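PDB 7O79: Poly(Beta-D-mannuronate) lyase from Pseudopedobacter saltans, which probably cleaves alginate at mannuronate residues as a polysaccharide lyase of family 6, built on a parallel beta-helix. Local coordinates for residues L282-I288 with D346-P352; E185-A191 with K214-N218; G262-V268 with H314-Y320; F175-G179 with A191-I195; K295-I299 with R308-Y312. All blocks are in the same frame, centred on the assembly; numbering follows the deposited sequence.

Interaction 1 (L282-I288 with D346-P352)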
# COMPACT_ATOMS: atom_id res chain seq x y z
N LEU A 282 -1.90 16.45 5.16
CA LEU A 282 -0.67 16.91 4.51
C LEU A 282 0.32 17.19 5.63
O LEU A 282 0.15 18.16 6.38
CB LEU A 282 -0.94 18.17 3.70
CG LEU A 282 -2.04 18.03 2.65
CD1 LEU A 282 -1.98 19.21 1.71
CD2 LEU A 282 -1.96 16.72 1.90
N ILE A 283 1.33 16.32 5.78
CA ILE A 283 2.18 16.39 6.97
C ILE A 283 3.29 17.42 6.77
O ILE A 283 3.68 17.74 5.64
CB ILE A 283 2.75 14.99 7.32
CG1 ILE A 283 3.10 14.90 8.82
CG2 ILE A 283 3.94 14.67 6.44
CD1 ILE A 283 3.28 13.49 9.35
N CYS A 284 3.80 17.97 7.87
CA CYS A 284 4.87 18.95 7.77
C CYS A 284 6.19 18.27 7.44
O CYS A 284 6.50 17.19 7.94
CB CYS A 284 5.00 19.74 9.08
SG CYS A 284 3.58 20.75 9.53
N GLY A 285 6.96 18.90 6.58
CA GLY A 285 8.24 18.35 6.20
C GLY A 285 9.34 18.80 7.14
O GLY A 285 9.17 19.73 7.93
N GLU A 286 10.49 18.15 7.01
CA GLU A 286 11.65 18.48 7.83
C GLU A 286 12.65 19.35 7.07
O GLU A 286 13.07 19.00 5.96
CB GLU A 286 12.35 17.23 8.34
CG GLU A 286 13.40 17.62 9.36
CD GLU A 286 14.07 16.46 10.02
OE1 GLU A 286 14.50 15.51 9.33
OE2 GLU A 286 14.20 16.53 11.26
N TYR A 287 13.05 20.46 7.69
CA TYR A 287 14.12 21.30 7.16
C TYR A 287 15.47 20.66 7.44
O TYR A 287 15.74 20.27 8.58
CB TYR A 287 14.04 22.68 7.82
CG TYR A 287 15.10 23.67 7.41
CD1 TYR A 287 15.06 24.30 6.16
CD2 TYR A 287 16.16 23.99 8.27
CE1 TYR A 287 16.03 25.24 5.79
CE2 TYR A 287 17.12 24.90 7.91
CZ TYR A 287 17.05 25.53 6.69
OH TYR A 287 18.03 26.45 6.36
N ILE A 288 16.33 20.54 6.42
CA ILE A 288 17.63 19.88 6.56
C ILE A 288 18.78 20.71 6.02
O ILE A 288 19.92 20.25 6.05
CB ILE A 288 17.65 18.49 5.90
CG1 ILE A 288 17.60 18.62 4.37
CG2 ILE A 288 16.55 17.59 6.44
CD1 ILE A 288 17.98 17.35 3.62
N ASP A 346 14.50 17.11 15.84
CA ASP A 346 13.95 17.18 14.50
C ASP A 346 13.61 18.62 14.18
O ASP A 346 13.45 19.47 15.07
CB ASP A 346 12.69 16.31 14.32
CG ASP A 346 11.49 16.84 15.10
OD1 ASP A 346 10.91 17.86 14.65
OD2 ASP A 346 11.05 16.19 16.07
N GLN A 347 13.47 18.90 12.90
CA GLN A 347 13.14 20.22 12.40
C GLN A 347 11.88 20.12 11.54
O GLN A 347 11.78 20.75 10.49
CB GLN A 347 14.34 20.81 11.65
CG GLN A 347 15.61 20.79 12.54
CD GLN A 347 16.83 21.55 11.99
OE1 GLN A 347 17.60 22.10 12.76
NE2 GLN A 347 17.01 21.56 10.67
N ARG A 348 10.91 19.31 11.99
CA ARG A 348 9.64 19.08 11.29
C ARG A 348 8.68 20.27 11.39
O ARG A 348 7.63 20.24 12.04
CB ARG A 348 8.97 17.81 11.82
CG ARG A 348 9.76 16.55 11.56
CD ARG A 348 9.25 15.49 12.47
NE ARG A 348 7.87 15.16 12.12
CZ ARG A 348 7.24 14.09 12.60
NH1 ARG A 348 7.88 13.29 13.45
NH2 ARG A 348 5.98 13.85 12.24
N MET A 349 9.06 21.30 10.66
CA MET A 349 8.43 22.60 10.63
C MET A 349 8.15 23.19 9.25
O MET A 349 7.75 24.36 9.15
CB MET A 349 9.27 23.54 11.50
CG MET A 349 10.74 23.56 11.02
SD MET A 349 11.31 24.34 9.60
CE MET A 349 11.13 26.08 9.97
N LEU A 350 8.22 22.40 8.18
CA LEU A 350 7.93 22.89 6.84
C LEU A 350 6.43 22.73 6.57
O LEU A 350 5.95 21.61 6.36
CB LEU A 350 8.78 22.16 5.80
CG LEU A 350 10.29 22.42 5.93
CD1 LEU A 350 11.07 21.59 4.93
CD2 LEU A 350 10.65 23.91 5.78
N LEU A 351 5.70 23.83 6.59
CA LEU A 351 4.28 23.81 6.29
C LEU A 351 4.06 23.52 4.80
O LEU A 351 4.84 23.97 3.96
CB LEU A 351 3.66 25.15 6.66
CG LEU A 351 3.72 25.46 8.15
CD1 LEU A 351 3.15 26.83 8.43
CD2 LEU A 351 2.96 24.38 8.93
N PRO A 352 3.00 22.80 4.45
CA PRO A 352 2.73 22.54 3.03
C PRO A 352 2.59 23.85 2.27
O PRO A 352 2.11 24.85 2.81
CB PRO A 352 1.41 21.75 3.06
CG PRO A 352 1.38 21.13 4.47
CD PRO A 352 1.95 22.22 5.32
O HOH W 1 4.75 19.86 4.19
O HOH W 2 5.87 16.21 10.36
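M349 and L350 close in on the backbone of G285. G285 N bonds L350 O (2.9 Å), and L350 N bonds G285 O (2.8 Å). L350 lays its CD1 against E286 O (3.4 Å) and its CD2 near Y287 CB (4.1 Å). M349 SD packs on Y287 CB (3.7 Å) and makes an oblique Met-aromatic contact, 5.4 Å from the centroid of the Y287 ring, which meets F385 edge-to-face. At the other end the P352 ring sits against L282 (CB to P352 CG, 3.8 Å), and L351 CD2 touches C284 SG (3.7 Å). The side chain of E286 lies along the 346-348 backbone. Its OE2 accepts from Q347 N (3.0 Å) and forms a salt bridge with R311. Q347 NE2 returns a bond to Y287 O (2.8 Å), and Q347 OE1 accepts from L292 N. Two waters bridge the segments: one joins I283 O to L350 O, another C284 O to R348 NE. D346 OD1 takes R348 N (3.0 Å) in an Asx turn and bonds N340 ND2; R348 centres an inverse gamma turn. M349 and L350 both face G285, a classic beta bulge, joining loops that project from neighbouring coils of the beta-helix.

Interaction 2 (E185-A191 with K214-N218)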
# COMPACT_ATOMS: atom_id res chain seq x y z
N GLU A 185 14.28 11.10 -3.06
CA GLU A 185 14.77 11.51 -4.38
C GLU A 185 13.63 12.08 -5.23
O GLU A 185 12.48 11.63 -5.16
CB GLU A 185 15.40 10.32 -5.10
CG GLU A 185 16.62 9.72 -4.39
CD GLU A 185 16.25 8.55 -3.51
OE1 GLU A 185 15.15 8.54 -2.91
OE2 GLU A 185 17.07 7.60 -3.44
N THR A 186 13.96 13.07 -6.05
CA THR A 186 12.98 13.73 -6.90
C THR A 186 13.28 13.55 -8.38
O THR A 186 12.76 14.31 -9.20
CB THR A 186 12.88 15.21 -6.56
OG1 THR A 186 14.12 15.86 -6.86
CG2 THR A 186 12.57 15.41 -5.08
N GLY A 187 14.09 12.56 -8.76
CA GLY A 187 14.31 12.25 -10.16
C GLY A 187 13.11 11.55 -10.77
O GLY A 187 12.12 11.26 -10.10
N ASP A 188 13.22 11.25 -12.07
CA ASP A 188 12.14 10.64 -12.85
C ASP A 188 11.77 9.23 -12.40
O ASP A 188 10.68 8.75 -12.72
CB ASP A 188 12.54 10.55 -14.32
CG ASP A 188 12.29 11.83 -15.07
OD1 ASP A 188 12.34 12.91 -14.43
OD2 ASP A 188 12.07 11.76 -16.30
N ASP A 189 12.68 8.55 -11.71
CA ASP A 189 12.55 7.15 -11.37
C ASP A 189 11.53 6.94 -10.25
O ASP A 189 10.95 7.89 -9.71
CB ASP A 189 13.92 6.59 -10.97
CG ASP A 189 14.10 5.12 -11.31
OD1 ASP A 189 13.16 4.48 -11.80
OD2 ASP A 189 15.20 4.59 -11.03
N GLY A 190 11.34 5.68 -9.88
CA GLY A 190 10.43 5.29 -8.83
C GLY A 190 10.27 3.78 -8.83
O GLY A 190 10.95 3.07 -9.58
N ALA A 191 9.37 3.30 -7.95
CA ALA A 191 8.99 1.89 -7.94
C ALA A 191 7.94 1.56 -9.00
O ALA A 191 7.87 0.42 -9.47
CB ALA A 191 8.43 1.50 -6.56
N LYS A 214 6.77 4.27 0.18
CA LYS A 214 8.10 4.75 0.53
C LYS A 214 8.99 4.77 -0.71
O LYS A 214 10.10 4.25 -0.72
CB LYS A 214 8.71 3.87 1.61
CG LYS A 214 8.05 4.03 2.99
CD LYS A 214 8.75 3.15 4.03
CE LYS A 214 8.34 3.56 5.45
NZ LYS A 214 8.75 2.54 6.48
N SER A 215 8.47 5.35 -1.79
CA SER A 215 9.11 5.37 -3.11
C SER A 215 8.26 6.29 -3.99
O SER A 215 7.20 6.77 -3.57
CB SER A 215 9.22 3.98 -3.73
OG SER A 215 7.95 3.32 -3.72
N ASN A 216 8.70 6.48 -5.24
CA ASN A 216 8.04 7.37 -6.20
C ASN A 216 7.19 6.63 -7.23
O ASN A 216 7.37 5.44 -7.49
CB ASN A 216 9.04 8.25 -6.98
CG ASN A 216 9.90 9.10 -6.09
OD1 ASN A 216 9.69 9.19 -4.88
ND2 ASN A 216 10.86 9.79 -6.69
N ARG A 217 6.26 7.40 -7.83
CA ARG A 217 5.53 7.04 -9.05
C ARG A 217 4.66 5.81 -8.90
O ARG A 217 4.47 5.04 -9.85
CB ARG A 217 6.45 6.91 -10.26
CG ARG A 217 7.48 7.98 -10.33
CD ARG A 217 6.99 9.06 -11.26
NE ARG A 217 7.87 10.22 -11.27
CZ ARG A 217 7.55 11.41 -11.77
NH1 ARG A 217 6.34 11.61 -12.30
NH2 ARG A 217 8.43 12.40 -11.73
N ASN A 218 4.08 5.65 -7.74
CA ASN A 218 3.18 4.55 -7.48
C ASN A 218 1.75 4.96 -7.75
O ASN A 218 1.43 6.11 -7.71
CB ASN A 218 3.36 4.07 -6.06
CG ASN A 218 4.76 3.57 -5.80
OD1 ASN A 218 5.19 2.63 -6.38
ND2 ASN A 218 5.46 4.24 -4.98
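N216 reaches into the 185-191 loop. Its chi1 is m and chi2 near zero, which sends ND2 to E185 O in a nearly straight 2.9 Å hydrogen bond. Its OD1 turns to N238 N in the next coil. A191 N donates to N216 O at 3.0 Å. G190 fits tightly, CA 3.3 Å from N216 O; a CB would clash with N216 O and R217 CG. R217 has positive phi and an off-well chi2 of -96°. Its side chain runs along the loop, CG 3.5 Å from D189 O, and the guanidinium makes a cation-pi contact with F239. S215 is p and N218 is m, so N218 ND2 can donate to S215 OG (2.9 Å). S215 OG and N218 OD1 each lie 3.4 Å from A191 CB, and N218 OD1 accepts from F193 N. The CA-to-CB bond of D189 points away; its OD2 forms a salt bridge with R152. Asparagines bonding backbone at turns between coils are a feature of parallel beta-helices; here turn 214-218 bonds loop 185-191 of the preceding coil.

Interaction 3 (G262-V268 with H314-Y320)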
# COMPACT_ATOMS: atom_id res chain seq x y z
N GLY A 262 5.69 14.72 0.97
CA GLY A 262 6.41 14.78 -0.29
C GLY A 262 5.70 15.62 -1.34
O GLY A 262 4.61 16.16 -1.14
N GLN A 263 6.34 15.70 -2.51
CA GLN A 263 5.96 16.69 -3.50
C GLN A 263 5.37 16.03 -4.74
O GLN A 263 5.68 14.88 -5.07
CB GLN A 263 7.15 17.58 -3.88
CG GLN A 263 8.26 16.87 -4.63
CD GLN A 263 9.43 17.81 -4.96
OE1 GLN A 263 10.22 18.17 -4.08
NE2 GLN A 263 9.53 18.22 -6.23
N GLY A 264 4.51 16.79 -5.42
CA GLY A 264 4.02 16.42 -6.73
C GLY A 264 2.94 15.37 -6.75
O GLY A 264 2.66 14.83 -7.83
N HIS A 265 2.32 15.07 -5.61
CA HIS A 265 1.29 14.04 -5.56
C HIS A 265 0.02 14.49 -6.26
O HIS A 265 -0.26 15.68 -6.38
CB HIS A 265 0.97 13.68 -4.10
CG HIS A 265 2.15 13.20 -3.34
ND1 HIS A 265 3.01 12.23 -3.82
CD2 HIS A 265 2.67 13.61 -2.15
CE1 HIS A 265 3.97 12.02 -2.93
NE2 HIS A 265 3.79 12.85 -1.92
N HIS A 266 -0.75 13.50 -6.74
CA HIS A 266 -2.07 13.68 -7.34
C HIS A 266 -3.04 12.88 -6.50
O HIS A 266 -2.97 11.65 -6.48
CB HIS A 266 -2.11 13.20 -8.80
CG HIS A 266 -1.38 14.09 -9.75
ND1 HIS A 266 -1.31 13.83 -11.10
CD2 HIS A 266 -0.69 15.24 -9.56
CE1 HIS A 266 -0.60 14.78 -11.70
NE2 HIS A 266 -0.23 15.65 -10.79
N VAL A 267 -3.91 13.57 -5.78
CA VAL A 267 -4.85 12.92 -4.87
C VAL A 267 -6.22 13.42 -5.30
O VAL A 267 -6.63 14.51 -4.93
CB VAL A 267 -4.56 13.24 -3.40
CG1 VAL A 267 -5.64 12.69 -2.51
CG2 VAL A 267 -3.23 12.63 -3.00
N VAL A 268 -6.91 12.62 -6.12
CA VAL A 268 -8.09 13.07 -6.87
C VAL A 268 -9.17 12.00 -6.85
O VAL A 268 -8.87 10.80 -6.93
CB VAL A 268 -7.74 13.44 -8.33
CG1 VAL A 268 -8.91 14.14 -9.00
CG2 VAL A 268 -6.49 14.35 -8.36
N HIS A 314 8.82 17.68 2.52
CA HIS A 314 7.96 18.85 2.41
C HIS A 314 6.83 18.58 1.42
O HIS A 314 7.07 18.07 0.32
CB HIS A 314 8.81 20.04 1.94
CG HIS A 314 8.18 21.38 2.13
ND1 HIS A 314 8.81 22.55 1.74
CD2 HIS A 314 7.01 21.76 2.70
CE1 HIS A 314 8.04 23.58 2.05
NE2 HIS A 314 6.94 23.13 2.63
N VAL A 315 5.58 18.86 1.81
CA VAL A 315 4.44 18.64 0.92
C VAL A 315 4.25 19.90 0.08
O VAL A 315 3.72 20.92 0.54
CB VAL A 315 3.16 18.29 1.68
CG1 VAL A 315 2.01 18.04 0.70
CG2 VAL A 315 3.34 17.03 2.54
N LYS A 316 4.67 19.82 -1.17
CA LYS A 316 4.50 20.96 -2.07
C LYS A 316 4.11 20.48 -3.45
O LYS A 316 4.28 19.31 -3.81
CB LYS A 316 5.77 21.81 -2.13
CG LYS A 316 6.99 21.05 -2.60
CD LYS A 316 8.26 21.86 -2.31
CE LYS A 316 9.42 21.38 -3.17
NZ LYS A 316 10.65 22.19 -2.96
N ASP A 317 3.52 21.40 -4.21
CA ASP A 317 3.35 21.24 -5.65
C ASP A 317 2.37 20.12 -5.98
O ASP A 317 2.41 19.56 -7.07
CB ASP A 317 4.70 20.92 -6.31
CG ASP A 317 5.71 22.04 -6.15
OD1 ASP A 317 5.33 23.21 -5.98
OD2 ASP A 317 6.92 21.73 -6.28
N GLY A 318 1.51 19.74 -5.02
CA GLY A 318 0.62 18.62 -5.23
C GLY A 318 -0.77 19.05 -5.69
O GLY A 318 -1.14 20.22 -5.63
N LEU A 319 -1.54 18.06 -6.17
CA LEU A 319 -2.91 18.28 -6.62
C LEU A 319 -3.84 17.49 -5.70
O LEU A 319 -3.81 16.26 -5.68
CB LEU A 319 -3.09 17.83 -8.07
CG LEU A 319 -4.36 18.30 -8.79
CD1 LEU A 319 -4.27 19.79 -9.14
CD2 LEU A 319 -4.59 17.45 -10.04
N TYR A 320 -4.67 18.20 -4.94
CA TYR A 320 -5.58 17.60 -3.95
C TYR A 320 -6.99 18.08 -4.27
O TYR A 320 -7.49 18.98 -3.60
CB TYR A 320 -5.13 17.98 -2.51
CG TYR A 320 -3.72 17.50 -2.21
CD1 TYR A 320 -3.48 16.19 -1.82
CD2 TYR A 320 -2.63 18.35 -2.36
CE1 TYR A 320 -2.18 15.74 -1.56
CE2 TYR A 320 -1.32 17.91 -2.11
CZ TYR A 320 -1.11 16.60 -1.72
OH TYR A 320 0.17 16.16 -1.46
O HOH W 3 2.50 17.00 -2.81
O HOH W 4 7.22 19.01 -7.62
O HOH W 5 9.61 17.52 -1.02
O HOH W 6 12.27 20.09 -4.11
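Y320 lays its ring beside V267, with CD1 3.5 Å from V267 CB, and carries its hydroxyl on to H265, where OH lies 3.6 Å from CD2 at the edge of the imidazole. L260, L280 and L282 also touch this ring, so it is part of the interior. The next pair faces the other way. L319 CB meets H266 CD2 at 3.8 Å, and L319 CD2 meets V268 CG2 at 4.0 Å. Between them run two short backbone bonds, L319 N to H265 O and V267 N to L319 O, both 2.7 Å. This is the parallel pairing of H266 with L319, one rung of the right-handed parallel beta-helix. Strands 266-273 and 319-328 lie side by side on adjacent coils, although strand 280-283 and a long insertion separate them in sequence. Before the strands the two turns run together. G264 N donates to K316 O (3.0 Å), and V315 CA comes 3.2 Å from G262 O. G262 and G264 both have positive phi, which suits glycine. One water between the turns donates to G262 O and K316 O and accepts from Y320 OH. Q263 OE1 and K316 NZ share another water. A third joins D317 OD2 to Q263 NE2, weakly at NE2, and D317 OD1 bonds N354 ND2. H265 ND1 accepts from N240 N, H265 NE2 bonds A261 O, and H314 NE2 donates to L351 O.

Interaction 4 (F175-G179 with A191-I195)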
# COMPACT_ATOMS: atom_id res chain seq x y z
N PHE A 175 0.46 -3.17 2.63
CA PHE A 175 1.40 -2.94 1.54
C PHE A 175 2.50 -2.01 2.04
O PHE A 175 2.20 -0.96 2.62
CB PHE A 175 0.72 -2.26 0.33
CG PHE A 175 -0.16 -3.18 -0.50
CD1 PHE A 175 -1.48 -3.41 -0.15
CD2 PHE A 175 0.33 -3.73 -1.68
CE1 PHE A 175 -2.30 -4.24 -0.94
CE2 PHE A 175 -0.49 -4.54 -2.50
CZ PHE A 175 -1.80 -4.78 -2.12
N ARG A 176 3.77 -2.36 1.80
CA ARG A 176 4.89 -1.45 2.01
C ARG A 176 5.74 -1.43 0.74
O ARG A 176 6.31 -2.45 0.36
CB ARG A 176 5.72 -1.85 3.24
CG ARG A 176 6.91 -0.92 3.50
CD ARG A 176 7.73 -1.29 4.77
NE ARG A 176 8.44 -2.56 4.63
CZ ARG A 176 8.84 -3.31 5.65
NH1 ARG A 176 8.63 -2.91 6.90
NH2 ARG A 176 9.48 -4.45 5.42
N ILE A 177 5.82 -0.27 0.08
CA ILE A 177 6.43 -0.14 -1.24
C ILE A 177 7.74 0.62 -1.13
O ILE A 177 7.76 1.86 -1.16
CB ILE A 177 5.49 0.53 -2.26
CG1 ILE A 177 4.07 -0.01 -2.14
CG2 ILE A 177 6.08 0.40 -3.68
CD1 ILE A 177 3.98 -1.51 -2.41
N TRP A 178 8.84 -0.11 -1.10
CA TRP A 178 10.16 0.49 -1.22
C TRP A 178 10.51 0.66 -2.69
O TRP A 178 9.82 0.15 -3.59
CB TRP A 178 11.22 -0.38 -0.55
CG TRP A 178 11.15 -0.45 0.96
CD1 TRP A 178 10.75 0.53 1.82
CD2 TRP A 178 11.54 -1.57 1.76
NE1 TRP A 178 10.85 0.08 3.13
CE2 TRP A 178 11.34 -1.20 3.12
CE3 TRP A 178 12.04 -2.85 1.47
CZ2 TRP A 178 11.62 -2.07 4.18
CZ3 TRP A 178 12.32 -3.72 2.53
CH2 TRP A 178 12.11 -3.32 3.87
N GLY A 179 11.62 1.36 -2.93
CA GLY A 179 12.13 1.62 -4.25
C GLY A 179 12.68 3.02 -4.34
O GLY A 179 12.79 3.72 -3.34
N ALA A 191 9.37 3.30 -7.95
CA ALA A 191 8.99 1.89 -7.94
C ALA A 191 7.94 1.56 -9.00
O ALA A 191 7.87 0.42 -9.47
CB ALA A 191 8.43 1.50 -6.56
N PHE A 192 7.12 2.54 -9.38
CA PHE A 192 6.04 2.32 -10.35
C PHE A 192 5.18 1.12 -9.96
O PHE A 192 4.82 0.28 -10.80
CB PHE A 192 6.60 2.17 -11.77
CG PHE A 192 7.45 3.33 -12.23
CD1 PHE A 192 6.87 4.41 -12.89
CD2 PHE A 192 8.83 3.31 -12.07
CE1 PHE A 192 7.64 5.47 -13.33
CE2 PHE A 192 9.62 4.36 -12.54
CZ PHE A 192 9.03 5.44 -13.16
N PHE A 193 4.84 1.03 -8.68
CA PHE A 193 4.02 -0.05 -8.16
C PHE A 193 2.55 0.34 -8.27
O PHE A 193 2.18 1.48 -7.98
CB PHE A 193 4.38 -0.35 -6.70
CG PHE A 193 3.93 -1.70 -6.20
CD1 PHE A 193 2.60 -1.91 -5.81
CD2 PHE A 193 4.84 -2.74 -6.07
CE1 PHE A 193 2.20 -3.16 -5.32
CE2 PHE A 193 4.43 -3.99 -5.61
CZ PHE A 193 3.12 -4.20 -5.23
N THR A 194 1.72 -0.60 -8.69
CA THR A 194 0.30 -0.33 -8.87
C THR A 194 -0.50 -1.16 -7.87
O THR A 194 -0.40 -2.40 -7.87
CB THR A 194 -0.15 -0.64 -10.30
OG1 THR A 194 0.44 0.32 -11.18
CG2 THR A 194 -1.68 -0.58 -10.41
N ILE A 195 -1.29 -0.48 -7.04
CA ILE A 195 -2.25 -1.11 -6.14
C ILE A 195 -3.62 -0.69 -6.65
O ILE A 195 -4.03 0.46 -6.43
CB ILE A 195 -2.04 -0.66 -4.68
CG1 ILE A 195 -0.63 -1.00 -4.17
CG2 ILE A 195 -3.14 -1.26 -3.80
CD1 ILE A 195 -0.36 -0.41 -2.75
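F175 begins the contact by pointing its ring across the interior. I195 CD1 sits over one face of that ring, 3.9 Å from its centroid, and the closest atom is F175 CD2 at 3.6 Å. F193 CE1 also comes within 4.1 Å of F175 CD2. R176 points away and bonds Y118 with its NH2. I177 turns inward again, with both chi angles m. Its CD1 lies almost straight above the F193 ring, 3.6 Å from the centroid and 8° off the normal, a close CH-pi contact. Its CG2 packs on F193 CB (3.5 Å) and on A191 CB (3.9 Å). The inward residues 175 and 177 thus meet the inward residues 193 and 195, the chains running nearly opposite, 161° apart. No hydrogen bond joins them. Strands 175-177 and 194-201 belong to two different sheets of the parallel beta-helix, with A191 and F193 leading into the second, and the side chains fill the space inside one coil. F161 and F122 add their rings to this core, against F175 and F193. W178 points away and makes a cation-pi contact with R182, but its O lies 3.5 Å from A191 CB. Beyond the strand, at G179, the two backbones come closest, CA to A191 CA 4.9 Å. Phi here is 141°, and a CB would clash with A191 CB. G179 N donates to Q148 OE1.

Interaction 5 (K295-I299 with R308-Y312)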
# COMPACT_ATOMS: atom_id res chain seq x y z
N LYS A 295 20.72 20.99 18.69
CA LYS A 295 20.16 19.69 19.04
C LYS A 295 19.78 18.84 17.84
O LYS A 295 19.42 17.67 18.03
CB LYS A 295 18.93 19.88 19.94
CG LYS A 295 19.23 20.76 21.16
CD LYS A 295 18.41 20.36 22.36
CE LYS A 295 18.85 21.14 23.61
NZ LYS A 295 20.32 21.00 23.88
N TYR A 296 19.88 19.38 16.63
CA TYR A 296 19.46 18.67 15.42
C TYR A 296 20.22 17.36 15.27
O TYR A 296 21.45 17.33 15.30
CB TYR A 296 19.67 19.56 14.20
CG TYR A 296 19.32 18.95 12.86
CD1 TYR A 296 18.18 18.17 12.69
CD2 TYR A 296 20.10 19.19 11.75
CE1 TYR A 296 17.86 17.63 11.44
CE2 TYR A 296 19.79 18.67 10.50
CZ TYR A 296 18.68 17.89 10.35
OH TYR A 296 18.41 17.38 9.10
N GLU A 297 19.47 16.25 15.14
CA GLU A 297 20.03 14.93 14.86
C GLU A 297 19.58 14.51 13.47
O GLU A 297 18.49 13.93 13.30
CB GLU A 297 19.59 13.91 15.92
CG GLU A 297 19.87 14.38 17.35
CD GLU A 297 19.28 13.46 18.43
OE1 GLU A 297 19.78 13.50 19.58
OE2 GLU A 297 18.37 12.66 18.11
N PRO A 298 20.38 14.77 12.44
CA PRO A 298 19.94 14.47 11.07
C PRO A 298 19.88 12.98 10.79
O PRO A 298 20.60 12.17 11.38
CB PRO A 298 21.01 15.15 10.20
CG PRO A 298 22.25 15.12 11.06
CD PRO A 298 21.74 15.34 12.48
N ILE A 299 18.98 12.62 9.88
CA ILE A 299 18.93 11.28 9.32
C ILE A 299 20.02 11.23 8.25
O ILE A 299 19.94 11.93 7.24
CB ILE A 299 17.56 10.95 8.72
CG1 ILE A 299 16.43 11.16 9.75
CG2 ILE A 299 17.55 9.53 8.16
CD1 ILE A 299 16.49 10.27 10.99
N ARG A 308 22.43 13.82 4.15
CA ARG A 308 21.31 13.57 5.05
C ARG A 308 20.01 13.71 4.27
O ARG A 308 19.99 14.27 3.18
CB ARG A 308 21.36 14.53 6.24
CG ARG A 308 21.38 15.99 5.88
CD ARG A 308 21.42 16.86 7.13
NE ARG A 308 21.64 18.28 6.83
CZ ARG A 308 22.82 18.88 6.93
NH1 ARG A 308 23.89 18.18 7.29
NH2 ARG A 308 22.94 20.18 6.65
N VAL A 309 18.92 13.19 4.84
CA VAL A 309 17.59 13.30 4.24
C VAL A 309 16.61 13.80 5.31
O VAL A 309 16.89 13.73 6.51
CB VAL A 309 17.10 11.95 3.65
CG1 VAL A 309 18.03 11.50 2.53
CG2 VAL A 309 17.00 10.88 4.74
N PRO A 310 15.46 14.33 4.89
CA PRO A 310 14.47 14.74 5.90
C PRO A 310 13.75 13.53 6.44
O PRO A 310 13.59 12.51 5.77
CB PRO A 310 13.51 15.66 5.13
CG PRO A 310 13.86 15.57 3.71
CD PRO A 310 15.06 14.70 3.52
N ARG A 311 13.31 13.66 7.71
CA ARG A 311 12.42 12.67 8.30
C ARG A 311 11.11 12.57 7.52
O ARG A 311 10.59 11.47 7.32
CB ARG A 311 12.13 13.04 9.76
CG ARG A 311 13.27 12.64 10.74
CD ARG A 311 13.13 13.41 12.05
NE ARG A 311 14.08 12.88 13.04
CZ ARG A 311 15.32 13.33 13.20
NH1 ARG A 311 15.76 14.34 12.46
NH2 ARG A 311 16.11 12.77 14.10
N TYR A 312 10.57 13.71 7.07
CA TYR A 312 9.38 13.78 6.22
C TYR A 312 9.62 14.78 5.09
O TYR A 312 10.13 15.87 5.34
CB TYR A 312 8.13 14.20 7.04
CG TYR A 312 7.67 13.12 8.01
CD1 TYR A 312 8.25 13.02 9.27
CD2 TYR A 312 6.69 12.20 7.66
CE1 TYR A 312 7.88 12.03 10.16
CE2 TYR A 312 6.29 11.21 8.55
CZ TYR A 312 6.90 11.13 9.80
OH TYR A 312 6.53 10.17 10.72
O HOH W 7 17.08 14.89 9.10
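E297 O is the best-served acceptor here. R311 gives it two bonds, from NH2 at 2.8 Å and from NH1 at 2.9 Å, so one carbonyl is gripped by both ends of the guanidinium. R311 NH1 also forms a salt bridge with E286 OE2, which leaves the charge matched by an acid outside both segments. I299 CD1 lies over one face of the same guanidinium, and I299 CG1 touches R311 CG at 3.6 Å. The backbone adds one direct bond, V309 N to I299 O at 2.9 Å. Its antiparallel pairing is loose, and strands 299-300 and 308-309 form a small two-stranded ribbon in the long insertion that leaves the beta-helix after strand 280-283. One water adds a bridge. It accepts from Y296 OH (2.8 Å) and I299 N (3.1 Å) and donates to V309 O (2.8 Å), so a side chain and both backbones meet at one point. The apolar parts pack round this network: I299 CG2 on V309 CG2 at 3.7 Å, and P298 CB on R308 CD at 3.5 Å. R308 CD also lies 3.6 Å from Y296 OH. The polar end of R308 turns to another part of the insertion. Its NE donates to I288 O, and NH2 makes a weak bond to E289 O.

In the fold
From the N terminus, interaction 4 comes first and closes the short 175-195 loop by joining two walls of one coil. Interaction 2 crosses it, sharing A191, and ties that loop to the turn of the next coil. Further on, interaction 3 pairs strands 266-273 and 319-328 of adjacent coils. Interaction 1 crosses interaction 3, and the two touch where the loop 346-352 meets the turn 314-318. Interaction 5 is nested inside the loops closed by both. It lies within the projecting insertion, joins its two arms and touches interaction 1. T186 packs on Q263, linking interactions 2 and 3.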